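Local coordinates for protein alpha-rhamnosidase (Dictyoglomus thermophilum, PDB 6I60) that probably hydrolyses terminal non-reducing alpha-L-rhamnose residues from alpha-L-rhamnosides, as a glycoside hydrolase, at residues A[200-205]-A[216-221]; A[212-217]-A[228-233]; A[343-348]-A[456-461]; A[460-465]-A[521-526]; A[487-492]-A[817-822]. All coordinates share one frame; numbering follows the deposited sequence.

Five contacts trace the chain from a beta domain into the six-hairpin glycosidase domain. Interaction 1 closes a short loop between strand 201-206 and residues 216-221; interaction 2 begins on that same loop, sharing Leu-216 and Asp-217, and brings it to strand 226-233. Interaction 3 closes a much longer excursion, pairing 343-348 with 456-461, and it reaches back to interaction 2 through Val-215 N and Ile-345 O. Interaction 4 starts where interaction 3 ends, sharing Thr-460 and Ala-461. Its segments alternate with those of interaction 5, so the two loops cross, and none nests in another. Ser-492 of interaction 5 meets both Gln-220 and Thr-460, tying helical and beta parts together.

Interaction 1. Residues A[200-205]-A[216-221]; sequences GLYELY and LDPGQT
Asp-217 OD2 is gripped by two hydroxyls, that of Tyr-202 within this contact and that of Thr-230 on strand 226-233. The phenol donates to it with Tyr-202 OH 2.5 Å from Asp-217 OD2, a length too short to be taken literally at this resolution. Both side chains run side by side in the same direction, with ring and carboxylate planes 63° apart. Tyr-202 CG sits between its own backbone N and carbonyl carbon (chi1 74°), which swings the ring alongside Asp-217 and Pro-218, and Pro-218 CD meets the ring edge 3.7 Å from Tyr-202 CD1. The strand itself starts irregularly: Gly-200 and Leu-201 both face Gly-250, a classic beta bulge in the rhamnosidase N-terminal-family domain, which follows the immunoglobulin-like one, and a cis peptide precedes Gly-200. A second cis peptide, between Asp-217 and Pro-218, lies on the loop that faces the bulge. Here Asp-217 O receives a weak bond from Tyr-202 N at 3.1 Å, bent to 134°, while Leu-201 CA adds a C-H contact to the same oxygen at 3.3 Å. Beyond the backbone, Leu-201 CD1 lies 3.9 Å from Leu-216 CD2, the two leucines pointing the same way, with Phe-431 packed against Leu-201.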
# COMPACT_ATOMS: atom_id res chain seq x y z
N GLY A 200 -1.60 -4.02 21.48
CA GLY A 200 -1.26 -3.66 20.11
C GLY A 200 -2.46 -3.73 19.18
O GLY A 200 -2.48 -3.09 18.13
N LEU A 201 -3.46 -4.51 19.58
CA LEU A 201 -4.71 -4.64 18.86
C LEU A 201 -5.87 -4.50 19.84
O LEU A 201 -5.71 -4.71 21.05
CB LEU A 201 -4.80 -5.98 18.12
CG LEU A 201 -3.68 -6.28 17.13
CD1 LEU A 201 -3.72 -7.74 16.68
CD2 LEU A 201 -3.74 -5.34 15.94
N TYR A 202 -7.04 -4.14 19.31
CA TYR A 202 -8.20 -3.92 20.17
C TYR A 202 -9.48 -4.17 19.39
O TYR A 202 -9.49 -4.22 18.15
CB TYR A 202 -8.21 -2.49 20.75
CG TYR A 202 -8.58 -1.42 19.74
CD1 TYR A 202 -7.61 -0.81 18.96
CD2 TYR A 202 -9.90 -1.02 19.58
CE1 TYR A 202 -7.94 0.16 18.04
CE2 TYR A 202 -10.24 -0.05 18.66
CZ TYR A 202 -9.26 0.54 17.90
OH TYR A 202 -9.59 1.51 16.98
N GLU A 203 -10.57 -4.34 20.14
CA GLU A 203 -11.91 -4.39 19.58
C GLU A 203 -12.83 -3.62 20.53
O GLU A 203 -12.83 -3.89 21.73
CB GLU A 203 -12.40 -5.83 19.40
CG GLU A 203 -12.21 -6.37 17.99
CD GLU A 203 -12.92 -7.69 17.75
OE1 GLU A 203 -13.20 -8.40 18.74
OE2 GLU A 203 -13.21 -8.01 16.58
N LEU A 204 -13.59 -2.68 19.99
CA LEU A 204 -14.41 -1.78 20.79
C LEU A 204 -15.88 -2.18 20.72
O LEU A 204 -16.40 -2.50 19.65
CB LEU A 204 -14.24 -0.34 20.32
CG LEU A 204 -15.14 0.70 20.97
CD1 LEU A 204 -14.74 0.92 22.42
CD2 LEU A 204 -15.09 2.00 20.20
N TYR A 205 -16.54 -2.14 21.88
CA TYR A 205 -17.96 -2.43 21.99
C TYR A 205 -18.63 -1.36 22.84
O TYR A 205 -18.06 -0.89 23.82
CB TYR A 205 -18.20 -3.81 22.61
CG TYR A 205 -17.77 -4.97 21.74
CD1 TYR A 205 -18.63 -5.51 20.79
CD2 TYR A 205 -16.49 -5.51 21.85
CE1 TYR A 205 -18.23 -6.57 19.99
CE2 TYR A 205 -16.09 -6.56 21.06
CZ TYR A 205 -16.96 -7.09 20.13
OH TYR A 205 -16.56 -8.13 19.33
N LEU A 216 -7.84 -5.59 13.02
CA LEU A 216 -6.40 -5.50 13.25
C LEU A 216 -5.94 -4.05 13.36
O LEU A 216 -4.94 -3.64 12.77
CB LEU A 216 -5.62 -6.24 12.15
CG LEU A 216 -5.89 -7.74 12.04
CD1 LEU A 216 -4.90 -8.40 11.10
CD2 LEU A 216 -5.83 -8.40 13.42
N ASP A 217 -6.69 -3.26 14.13
CA ASP A 217 -6.53 -1.86 14.48
C ASP A 217 -5.86 -1.73 15.85
O ASP A 217 -6.15 -2.52 16.76
CB ASP A 217 -7.89 -1.16 14.52
CG ASP A 217 -7.81 0.30 14.12
OD1 ASP A 217 -7.31 0.58 13.01
OD2 ASP A 217 -8.24 1.16 14.91
N PRO A 218 -4.95 -0.77 16.04
CA PRO A 218 -4.53 0.21 15.03
C PRO A 218 -3.43 -0.31 14.11
O PRO A 218 -3.09 -1.49 14.15
CB PRO A 218 -4.01 1.37 15.89
CG PRO A 218 -3.46 0.70 17.10
CD PRO A 218 -4.31 -0.53 17.34
N GLY A 219 -2.87 0.59 13.29
CA GLY A 219 -1.82 0.21 12.39
C GLY A 219 -0.49 -0.01 13.09
O GLY A 219 -0.22 0.51 14.17
N GLN A 220 0.36 -0.80 12.44
CA GLN A 220 1.67 -1.13 12.99
C GLN A 220 2.62 0.05 12.79
O GLN A 220 2.88 0.46 11.66
CB GLN A 220 2.22 -2.39 12.32
CG GLN A 220 1.25 -3.55 12.28
CD GLN A 220 1.85 -4.79 11.67
OE1 GLN A 220 3.05 -4.83 11.36
NE2 GLN A 220 1.03 -5.82 11.48
N THR A 221 3.13 0.58 13.90
CA THR A 221 4.13 1.63 13.88
C THR A 221 5.13 1.37 14.99
O THR A 221 4.96 0.46 15.80
CB THR A 221 3.52 3.03 14.05
OG1 THR A 221 2.55 3.00 15.11
CG2 THR A 221 2.85 3.49 12.77

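Interaction 2. Residues A[212-217]-A[228-233]; sequences GDRVLD and LYTVYD
The ring of Tyr-232 is held between opposite neighbours: the main chain of Gly-212 lies over one face, its CA 3.5 Å from Tyr-232 CE1, and Thr-230 CG2 from the ring's own strand lies over the other, offset toward the rim. Arg-214 runs obliquely to this ring. Its guanidinium plane is turned 70° from the ring, while its CD comes within 3.6 Å of Tyr-232 OH. A bend at chi2 (147°) carries the arginine to Thr-230, whose methyl CG2 sits over one face of the guanidinium, 3.3 Å from Arg-214 NH1. The setting is the stretch between strands 209-210 and 226-233, laid across a strand that pairs with 189-199 in a five-stranded sheet of the rhamnosidase N-terminal-family domain. Thr-230 serves two partners through its branches: with OG1 beside the backbone N (chi1 -53°), the hydroxyl faces Asp-217 and the methyl faces the arginine. Asp-217 and Thr-230 approach from opposite directions, and Thr-230 OG1 donates to the syn lone pair of Asp-217 OD2. Tyr-232 OH has its strongest polar partner in Tyr-202 OH, next to that same carboxylate. Pro-344 and Arg-346, at the start of strand 345-351, pack against Arg-214.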
# COMPACT_ATOMS: atom_id res chain seq x y z
N GLY A 212 -16.30 -0.58 15.26
CA GLY A 212 -15.50 -0.31 14.07
C GLY A 212 -15.87 -1.19 12.89
O GLY A 212 -16.30 -2.33 13.04
N ASP A 213 -15.70 -0.62 11.70
CA ASP A 213 -15.78 -1.37 10.45
C ASP A 213 -14.42 -1.91 10.02
O ASP A 213 -14.27 -2.36 8.88
CB ASP A 213 -16.36 -0.49 9.34
N ARG A 214 -13.43 -1.87 10.91
CA ARG A 214 -12.07 -2.28 10.61
C ARG A 214 -11.66 -3.43 11.53
O ARG A 214 -12.33 -3.74 12.52
CB ARG A 214 -11.10 -1.11 10.77
CG ARG A 214 -11.70 0.24 10.42
CD ARG A 214 -11.11 1.34 11.28
NE ARG A 214 -11.52 2.67 10.82
CZ ARG A 214 -10.73 3.74 10.85
NH1 ARG A 214 -9.49 3.64 11.32
NH2 ARG A 214 -11.17 4.91 10.41
N VAL A 215 -10.55 -4.07 11.17
CA VAL A 215 -9.96 -5.16 11.95
C VAL A 215 -8.46 -4.93 12.04
O VAL A 215 -7.88 -4.18 11.26
CB VAL A 215 -10.26 -6.54 11.34
CG1 VAL A 215 -11.72 -6.91 11.54
CG2 VAL A 215 -9.90 -6.57 9.86
N LEU A 216 -7.84 -5.59 13.02
CA LEU A 216 -6.40 -5.50 13.25
C LEU A 216 -5.94 -4.05 13.36
O LEU A 216 -4.94 -3.64 12.77
CB LEU A 216 -5.62 -6.24 12.15
CG LEU A 216 -5.89 -7.74 12.04
CD1 LEU A 216 -4.90 -8.40 11.10
CD2 LEU A 216 -5.83 -8.40 13.42
N ASP A 217 -6.69 -3.26 14.13
CA ASP A 217 -6.53 -1.86 14.48
C ASP A 217 -5.86 -1.73 15.85
O ASP A 217 -6.15 -2.52 16.76
CB ASP A 217 -7.89 -1.16 14.52
CG ASP A 217 -7.81 0.30 14.12
OD1 ASP A 217 -7.31 0.58 13.01
OD2 ASP A 217 -8.24 1.16 14.91
N LEU A 228 -0.76 5.49 16.67
CA LEU A 228 -1.91 6.00 15.93
C LEU A 228 -3.20 5.57 16.63
O LEU A 228 -3.48 4.37 16.72
CB LEU A 228 -1.90 5.51 14.49
CG LEU A 228 -0.57 5.55 13.74
CD1 LEU A 228 -0.64 4.70 12.49
CD2 LEU A 228 -0.20 6.98 13.40
N TYR A 229 -3.98 6.53 17.11
CA TYR A 229 -5.27 6.25 17.70
C TYR A 229 -6.37 6.42 16.66
O TYR A 229 -6.22 7.15 15.68
CB TYR A 229 -5.54 7.16 18.91
CG TYR A 229 -5.81 8.61 18.57
CD1 TYR A 229 -4.78 9.51 18.40
CD2 TYR A 229 -7.12 9.07 18.45
CE1 TYR A 229 -5.03 10.84 18.09
CE2 TYR A 229 -7.38 10.40 18.14
CZ TYR A 229 -6.33 11.27 17.97
OH TYR A 229 -6.58 12.59 17.67
N THR A 230 -7.48 5.73 16.88
CA THR A 230 -8.63 5.76 15.99
C THR A 230 -9.80 6.44 16.68
O THR A 230 -10.04 6.22 17.87
CB THR A 230 -9.02 4.35 15.55
OG1 THR A 230 -7.88 3.67 15.02
CG2 THR A 230 -10.11 4.39 14.49
N VAL A 231 -10.53 7.27 15.93
CA VAL A 231 -11.72 7.95 16.42
C VAL A 231 -12.94 7.36 15.73
O VAL A 231 -12.94 7.17 14.51
CB VAL A 231 -11.64 9.47 16.19
CG1 VAL A 231 -11.21 9.76 14.77
CG2 VAL A 231 -12.98 10.12 16.48
N TYR A 232 -13.97 7.05 16.52
CA TYR A 232 -15.19 6.46 16.01
C TYR A 232 -16.38 7.35 16.33
O TYR A 232 -16.38 8.09 17.31
CB TYR A 232 -15.42 5.07 16.61
CG TYR A 232 -14.43 4.02 16.13
CD1 TYR A 232 -14.50 3.51 14.85
CD2 TYR A 232 -13.44 3.55 16.98
CE1 TYR A 232 -13.60 2.56 14.41
CE2 TYR A 232 -12.53 2.60 16.55
CZ TYR A 232 -12.62 2.10 15.27
OH TYR A 232 -11.72 1.15 14.84
N ASP A 233 -17.40 7.27 15.47
CA ASP A 233 -18.66 7.98 15.67
C ASP A 233 -19.64 7.02 16.32
O ASP A 233 -20.14 6.09 15.67
CB ASP A 233 -19.20 8.52 14.35
CG ASP A 233 -20.67 8.87 14.42
OD1 ASP A 233 -21.08 9.55 15.39
OD2 ASP A 233 -21.43 8.47 13.51

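Interaction 3. Residues A[343-348]-A[456-461]; sequences PPIRIT and KVVHTA
Thr-348 lays its methyl over a face of the His-459 imidazole, with CG2 3.9 Å from the ring centroid and 23° off its normal, a CH-pi contact displaced toward the rim. The two side chains cross at about a right angle, and His-459 reaches the methyl because its CG lies between the backbone N and carbonyl carbon (chi1 55°). They belong to an antiparallel pairing in which Arg-346 faces His-459 as a hydrogen-bonded pair, and which makes strand 345-351 the outer neighbour of strand 453-458, the axes of the paired segments 4.8 Å apart at closest approach. Thr-348 N donates to Val-457 O at 2.8 Å, Arg-346 N to His-459 O at 3.0 Å and Ala-461 N to Pro-344 O at 2.8 Å; the return bond from His-459 N to Arg-346 O is weak. Ile-345, Ile-347, Val-458 and Thr-460 share one side of this ladder. Ile-345 CG2 meets Val-458 CG1 at 3.6 Å, Ile-347 CG1 lies against Val-458 CG2, and Trp-375 of the next strand completes the apolar patch. On the other side Arg-346 runs past the methyl of Ala-461, with the edge of its guanidinium to CB and Pro-344 CG over one face. The chain turns a corner at His-459, beyond which Thr-460 OG1 accepts from Ser-492 N. The charged end of Lys-456 is paired with Glu-428, outside the two segments. Across the contact itself no salt bridge forms; main-chain hydrogen bonds and apolar overlap hold the edge strand 345-351 onto its four-stranded antiparallel sheet.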
# COMPACT_ATOMS: atom_id res chain seq x y z
N PRO A 343 -6.11 4.34 4.66
CA PRO A 343 -7.01 3.17 4.60
C PRO A 343 -6.68 2.18 5.70
O PRO A 343 -5.53 1.77 5.86
CB PRO A 343 -6.74 2.58 3.21
CG PRO A 343 -6.22 3.73 2.41
CD PRO A 343 -5.43 4.57 3.37
N PRO A 344 -7.68 1.77 6.48
CA PRO A 344 -7.45 0.78 7.53
C PRO A 344 -7.57 -0.64 7.00
O PRO A 344 -7.95 -0.88 5.85
CB PRO A 344 -8.58 1.08 8.53
CG PRO A 344 -9.70 1.57 7.67
CD PRO A 344 -9.07 2.27 6.48
N ILE A 345 -7.23 -1.59 7.86
CA ILE A 345 -7.36 -3.01 7.54
C ILE A 345 -8.81 -3.43 7.75
O ILE A 345 -9.40 -3.14 8.80
CB ILE A 345 -6.40 -3.85 8.39
CG1 ILE A 345 -4.95 -3.46 8.11
CG2 ILE A 345 -6.63 -5.33 8.15
CD1 ILE A 345 -4.04 -3.58 9.31
N ARG A 346 -9.38 -4.11 6.76
CA ARG A 346 -10.78 -4.51 6.81
C ARG A 346 -10.92 -5.94 6.30
O ARG A 346 -10.00 -6.51 5.71
CB ARG A 346 -11.67 -3.57 5.98
CG ARG A 346 -11.92 -2.22 6.60
CD ARG A 346 -13.11 -1.54 5.94
NE ARG A 346 -12.79 -0.20 5.48
CZ ARG A 346 -13.11 0.91 6.14
NH1 ARG A 346 -13.76 0.84 7.29
NH2 ARG A 346 -12.77 2.10 5.65
N ILE A 347 -12.10 -6.51 6.53
CA ILE A 347 -12.51 -7.74 5.84
C ILE A 347 -13.05 -7.30 4.48
O ILE A 347 -14.19 -6.85 4.38
CB ILE A 347 -13.55 -8.53 6.64
CG1 ILE A 347 -12.97 -8.97 7.98
CG2 ILE A 347 -14.03 -9.73 5.84
CD1 ILE A 347 -13.92 -9.81 8.81
N THR A 348 -12.22 -7.41 3.44
CA THR A 348 -12.58 -6.86 2.14
C THR A 348 -13.48 -7.78 1.32
O THR A 348 -14.18 -7.30 0.42
CB THR A 348 -11.31 -6.54 1.34
OG1 THR A 348 -10.68 -7.76 0.93
CG2 THR A 348 -10.35 -5.73 2.19
N LYS A 456 -12.12 -15.29 4.97
CA LYS A 456 -12.19 -13.84 5.14
C LYS A 456 -10.90 -13.23 4.61
O LYS A 456 -9.82 -13.47 5.17
CB LYS A 456 -12.42 -13.47 6.61
CG LYS A 456 -13.75 -13.96 7.17
CD LYS A 456 -14.93 -13.36 6.40
CE LYS A 456 -16.26 -13.73 7.05
NZ LYS A 456 -16.68 -12.71 8.05
N VAL A 457 -11.00 -12.45 3.54
CA VAL A 457 -9.86 -11.74 2.98
C VAL A 457 -9.62 -10.48 3.81
O VAL A 457 -10.51 -9.63 3.93
CB VAL A 457 -10.08 -11.40 1.50
CG1 VAL A 457 -8.85 -10.74 0.91
CG2 VAL A 457 -10.43 -12.66 0.72
N VAL A 458 -8.43 -10.37 4.38
CA VAL A 458 -8.12 -9.31 5.34
C VAL A 458 -6.83 -8.63 4.92
O VAL A 458 -5.79 -9.29 4.83
CB VAL A 458 -8.01 -9.86 6.77
CG1 VAL A 458 -7.42 -8.81 7.70
CG2 VAL A 458 -9.36 -10.33 7.28
N HIS A 459 -6.90 -7.33 4.68
CA HIS A 459 -5.73 -6.51 4.35
C HIS A 459 -6.17 -5.04 4.37
O HIS A 459 -7.33 -4.73 4.64
CB HIS A 459 -5.13 -6.89 3.00
CG HIS A 459 -6.11 -6.85 1.87
ND1 HIS A 459 -6.75 -7.97 1.39
CD2 HIS A 459 -6.56 -5.81 1.12
CE1 HIS A 459 -7.55 -7.63 0.39
NE2 HIS A 459 -7.45 -6.33 0.21
N THR A 460 -5.21 -4.16 4.09
CA THR A 460 -5.49 -2.73 4.00
C THR A 460 -6.50 -2.45 2.89
O THR A 460 -6.21 -2.66 1.71
CB THR A 460 -4.20 -1.94 3.75
OG1 THR A 460 -3.34 -2.05 4.89
CG2 THR A 460 -4.50 -0.47 3.49
N ALA A 461 -7.69 -1.99 3.27
CA ALA A 461 -8.78 -1.81 2.31
C ALA A 461 -8.51 -0.63 1.38
O ALA A 461 -9.12 0.43 1.52
CB ALA A 461 -10.10 -1.61 3.04

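Interaction 4. Residues A[460-465]-A[521-526]; sequences TAVESN and FDMIGF
Val-462 lodges its two methyls against different parts of the 521-526 turn. CG2, placed between the backbone N and carbonyl carbon, rests 3.7 Å from Phe-521 CB and close to the start of the ring, while CG1 lies 3.8 Å from Asp-522 O. Phe-521 points largely away from the loop, yet its CB still touches it, and its ring packs on Ile-483 and Leu-487 of helix 473-488. The backbones of Ser-464 and Phe-521 form a single bridge, in which Asp-522 N donates to Glu-463 O at 3.0 Å, nearly straight, the donor tilted 34° from the carbonyl plane. The loop joins strand 453-458 to strand 466-470, beginning with an inverse gamma turn centred on Ala-461, and packs here on the six-hairpin helices, where Phe-521 marks the break between helices 514-520 and 524-535. Further along, Asn-465 crosses Asp-522 obliquely, its amide plane only 16° from the carboxylate, and its OD1 lies 3.7 Å from Asp-522 CB. Tyr-576 of helix 564-576 touches both these side chains. At the other end Phe-526, with CG opposite its backbone N (chi1 -170°), brings CD1 to 3.6 Å from Thr-460 CG2 and CE1 to 3.5 Å from Thr-460 OG1.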
# COMPACT_ATOMS: atom_id res chain seq x y z
N THR A 460 -5.21 -4.16 4.09
CA THR A 460 -5.49 -2.73 4.00
C THR A 460 -6.50 -2.45 2.89
O THR A 460 -6.21 -2.66 1.71
CB THR A 460 -4.20 -1.94 3.75
OG1 THR A 460 -3.34 -2.05 4.89
CG2 THR A 460 -4.50 -0.47 3.49
N ALA A 461 -7.69 -1.99 3.27
CA ALA A 461 -8.78 -1.81 2.31
C ALA A 461 -8.51 -0.63 1.38
O ALA A 461 -9.12 0.43 1.52
CB ALA A 461 -10.10 -1.61 3.04
N VAL A 462 -7.61 -0.81 0.42
CA VAL A 462 -7.33 0.22 -0.57
C VAL A 462 -8.37 0.15 -1.68
O VAL A 462 -8.91 -0.91 -1.99
CB VAL A 462 -5.90 0.06 -1.14
CG1 VAL A 462 -4.87 0.37 -0.08
CG2 VAL A 462 -5.70 -1.34 -1.69
N GLU A 463 -8.67 1.31 -2.27
CA GLU A 463 -9.57 1.37 -3.41
C GLU A 463 -8.85 0.96 -4.69
O GLU A 463 -7.62 1.02 -4.78
CB GLU A 463 -10.14 2.78 -3.57
CG GLU A 463 -11.52 2.96 -2.98
CD GLU A 463 -11.88 4.42 -2.80
OE1 GLU A 463 -12.56 4.75 -1.80
OE2 GLU A 463 -11.48 5.25 -3.65
N SER A 464 -9.63 0.54 -5.68
CA SER A 464 -9.07 0.19 -6.97
C SER A 464 -8.81 1.45 -7.78
O SER A 464 -9.70 2.29 -7.95
CB SER A 464 -10.02 -0.74 -7.73
OG SER A 464 -9.41 -1.25 -8.90
N ASN A 465 -7.58 1.59 -8.28
CA ASN A 465 -7.19 2.76 -9.05
C ASN A 465 -7.13 2.53 -10.55
O ASN A 465 -7.35 3.47 -11.32
CB ASN A 465 -5.82 3.28 -8.57
CG ASN A 465 -5.91 4.64 -7.91
OD1 ASN A 465 -7.00 5.14 -7.63
ND2 ASN A 465 -4.75 5.25 -7.66
N PHE A 521 -3.85 0.54 -7.20
CA PHE A 521 -4.63 0.92 -6.03
C PHE A 521 -4.34 2.36 -5.65
O PHE A 521 -3.30 2.92 -6.00
CB PHE A 521 -4.34 -0.01 -4.84
CG PHE A 521 -4.21 -1.46 -5.23
CD1 PHE A 521 -5.33 -2.20 -5.57
CD2 PHE A 521 -2.97 -2.08 -5.25
CE1 PHE A 521 -5.22 -3.53 -5.93
CE2 PHE A 521 -2.86 -3.41 -5.61
CZ PHE A 521 -3.98 -4.13 -5.95
N ASP A 522 -5.28 2.96 -4.92
CA ASP A 522 -5.10 4.29 -4.35
C ASP A 522 -4.18 4.17 -3.14
O ASP A 522 -4.57 3.62 -2.10
CB ASP A 522 -6.45 4.88 -3.95
CG ASP A 522 -6.35 6.32 -3.49
OD1 ASP A 522 -7.38 7.03 -3.50
OD2 ASP A 522 -5.24 6.75 -3.11
N MET A 523 -2.95 4.68 -3.27
CA MET A 523 -1.92 4.45 -2.27
C MET A 523 -1.38 5.72 -1.62
O MET A 523 -0.48 5.61 -0.77
CB MET A 523 -0.74 3.69 -2.90
CG MET A 523 -1.14 2.45 -3.68
SD MET A 523 -1.30 1.00 -2.62
CE MET A 523 0.11 1.21 -1.54
N ILE A 524 -1.88 6.90 -1.97
CA ILE A 524 -1.30 8.13 -1.44
C ILE A 524 -1.52 8.23 0.06
O ILE A 524 -0.64 8.69 0.80
CB ILE A 524 -1.85 9.36 -2.19
CG1 ILE A 524 -1.24 10.64 -1.61
CG2 ILE A 524 -3.37 9.41 -2.13
CD1 ILE A 524 -0.88 11.67 -2.64
N GLY A 525 -2.69 7.80 0.54
CA GLY A 525 -2.92 7.77 1.98
C GLY A 525 -2.08 6.72 2.67
O GLY A 525 -1.64 6.92 3.81
N PHE A 526 -1.85 5.59 2.01
CA PHE A 526 -1.04 4.52 2.60
C PHE A 526 0.43 4.92 2.67
O PHE A 526 1.09 4.70 3.69
CB PHE A 526 -1.21 3.24 1.79
CG PHE A 526 -0.62 2.03 2.45
CD1 PHE A 526 -1.34 1.32 3.40
CD2 PHE A 526 0.65 1.59 2.10
CE1 PHE A 526 -0.80 0.20 4.00
CE2 PHE A 526 1.19 0.47 2.70
CZ PHE A 526 0.47 -0.23 3.65

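Interaction 5. Residues A[487-492]-A[817-822]; sequences LSNLMS and SHNHIM
Asn-489 and Asn-819 meet inside the six-hairpin, (alpha/alpha)6-type helical domain, where the end of helix 473-488 faces the loop that precedes helix 826-835. The central bond runs from Asn-489 ND2 to Asn-819 O at 3.2 Å, nearly straight at 165°. The acceptor lies in the amide plane of Asn-489, but the nitrogen comes from above the plane of the Asn-819 carbonyl, about 39° out of it, so that oxygen is not met on a lone pair. The side-chain amide of the same Asn-819 turns to Ser-488, one residue before Asn-489: its ND2 donates weakly to Ser-488 OG at 3.2 Å. The asparagine therefore offers its backbone oxygen to one neighbour and its side-chain nitrogen to the next, spanning two consecutive residues. Ile-821 and Asn-489 run antiparallel alongside each other, with Ile-821 CB 3.8 Å from Asn-489 ND2.

The polar groups have further partners in a second shell. The stronger partner of Ser-488 OG is the Trp-484 carbonyl one helical turn earlier, while Thr-495 OG1 holds Asn-489 OD1, which is consistent with the amide orientation that points ND2 at Asn-819 O. Asn-371 of strand 371-373 and Glu-395 of a loop touch Asn-819. On the loop, Ser-817 OG receives a weak bond from Asn-819 N, which helps fold the loop around Asn-819, and is hydrogen-bonded to Gln-499 OE1 as well. A bound triethylene glycol, probably from the crystallisation liquor, lies about 4 Å from the His-820 side chain, whose ND1 donates in its ring plane to Ser-817 OG at 3.1 Å.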
# COMPACT_ATOMS: atom_id res chain seq x y z
N LEU A 487 -2.03 -6.90 -2.48
CA LEU A 487 -3.01 -6.78 -1.41
C LEU A 487 -2.67 -7.69 -0.24
O LEU A 487 -2.86 -7.33 0.92
CB LEU A 487 -4.41 -7.09 -1.95
CG LEU A 487 -4.96 -6.11 -2.98
CD1 LEU A 487 -6.45 -6.34 -3.22
CD2 LEU A 487 -4.70 -4.68 -2.53
N SER A 488 -2.15 -8.89 -0.54
CA SER A 488 -1.71 -9.79 0.52
C SER A 488 -0.60 -9.19 1.37
O SER A 488 -0.41 -9.61 2.51
CB SER A 488 -1.23 -11.11 -0.09
OG SER A 488 -2.33 -11.95 -0.38
N ASN A 489 0.14 -8.22 0.83
CA ASN A 489 1.27 -7.61 1.53
C ASN A 489 1.00 -6.16 1.89
O ASN A 489 1.91 -5.33 1.89
CB ASN A 489 2.54 -7.73 0.69
CG ASN A 489 3.17 -9.09 0.79
OD1 ASN A 489 3.55 -9.53 1.88
ND2 ASN A 489 3.29 -9.78 -0.34
N LEU A 490 -0.26 -5.84 2.22
CA LEU A 490 -0.65 -4.50 2.65
C LEU A 490 -1.39 -4.65 3.98
O LEU A 490 -2.61 -4.83 4.00
CB LEU A 490 -1.51 -3.80 1.60
CG LEU A 490 -0.79 -3.32 0.33
CD1 LEU A 490 -1.76 -2.62 -0.60
CD2 LEU A 490 0.38 -2.42 0.67
N MET A 491 -0.65 -4.59 5.08
CA MET A 491 -1.21 -4.69 6.43
C MET A 491 -0.79 -3.46 7.23
O MET A 491 -0.01 -3.57 8.18
CB MET A 491 -0.75 -5.99 7.11
CG MET A 491 -1.19 -7.25 6.40
SD MET A 491 -2.98 -7.42 6.41
CE MET A 491 -3.34 -7.10 8.13
N SER A 492 -1.29 -2.29 6.81
CA SER A 492 -0.91 -0.99 7.36
C SER A 492 0.55 -0.66 7.04
O SER A 492 0.96 0.51 7.11
CB SER A 492 -1.16 -0.93 8.87
OG SER A 492 -0.09 -1.52 9.59
N SER A 817 9.15 -18.67 0.21
CA SER A 817 7.77 -18.22 0.33
C SER A 817 7.12 -18.07 -1.04
O SER A 817 7.77 -17.77 -2.04
CB SER A 817 7.70 -16.90 1.09
OG SER A 817 6.47 -16.23 0.82
N HIS A 818 5.80 -18.27 -1.07
CA HIS A 818 5.02 -18.29 -2.30
C HIS A 818 4.06 -17.11 -2.40
O HIS A 818 3.07 -17.20 -3.14
CB HIS A 818 4.26 -19.61 -2.43
CG HIS A 818 5.09 -20.73 -2.96
ND1 HIS A 818 4.68 -21.52 -4.02
CD2 HIS A 818 6.30 -21.21 -2.59
CE1 HIS A 818 5.61 -22.43 -4.28
NE2 HIS A 818 6.60 -22.26 -3.42
N ASN A 819 4.32 -16.02 -1.69
CA ASN A 819 3.47 -14.84 -1.77
C ASN A 819 4.32 -13.59 -1.52
O ASN A 819 4.11 -12.83 -0.58
CB ASN A 819 2.31 -14.94 -0.79
CG ASN A 819 1.16 -14.00 -1.14
OD1 ASN A 819 1.29 -13.14 -2.02
ND2 ASN A 819 0.03 -14.16 -0.46
N HIS A 820 5.31 -13.38 -2.38
CA HIS A 820 6.15 -12.20 -2.31
C HIS A 820 5.73 -11.17 -3.35
O HIS A 820 5.07 -11.49 -4.35
CB HIS A 820 7.63 -12.57 -2.50
CG HIS A 820 8.35 -12.84 -1.22
ND1 HIS A 820 7.88 -13.72 -0.27
CD2 HIS A 820 9.51 -12.33 -0.72
CE1 HIS A 820 8.72 -13.75 0.75
NE2 HIS A 820 9.71 -12.92 0.50
N ILE A 821 6.12 -9.92 -3.11
CA ILE A 821 5.72 -8.80 -3.96
C ILE A 821 6.91 -8.09 -4.59
O ILE A 821 6.69 -7.22 -5.46
CB ILE A 821 4.86 -7.80 -3.16
CG1 ILE A 821 4.10 -6.85 -4.09
CG2 ILE A 821 5.71 -7.04 -2.15
CD1 ILE A 821 3.49 -7.52 -5.30
N MET A 822 8.14 -8.43 -4.22
CA MET A 822 9.30 -7.70 -4.74
C MET A 822 9.42 -7.85 -6.26
O MET A 822 9.80 -6.90 -6.95
CB MET A 822 10.57 -8.17 -4.05
CG MET A 822 10.62 -9.67 -3.79
SD MET A 822 12.02 -10.13 -2.74
CE MET A 822 12.32 -11.81 -3.29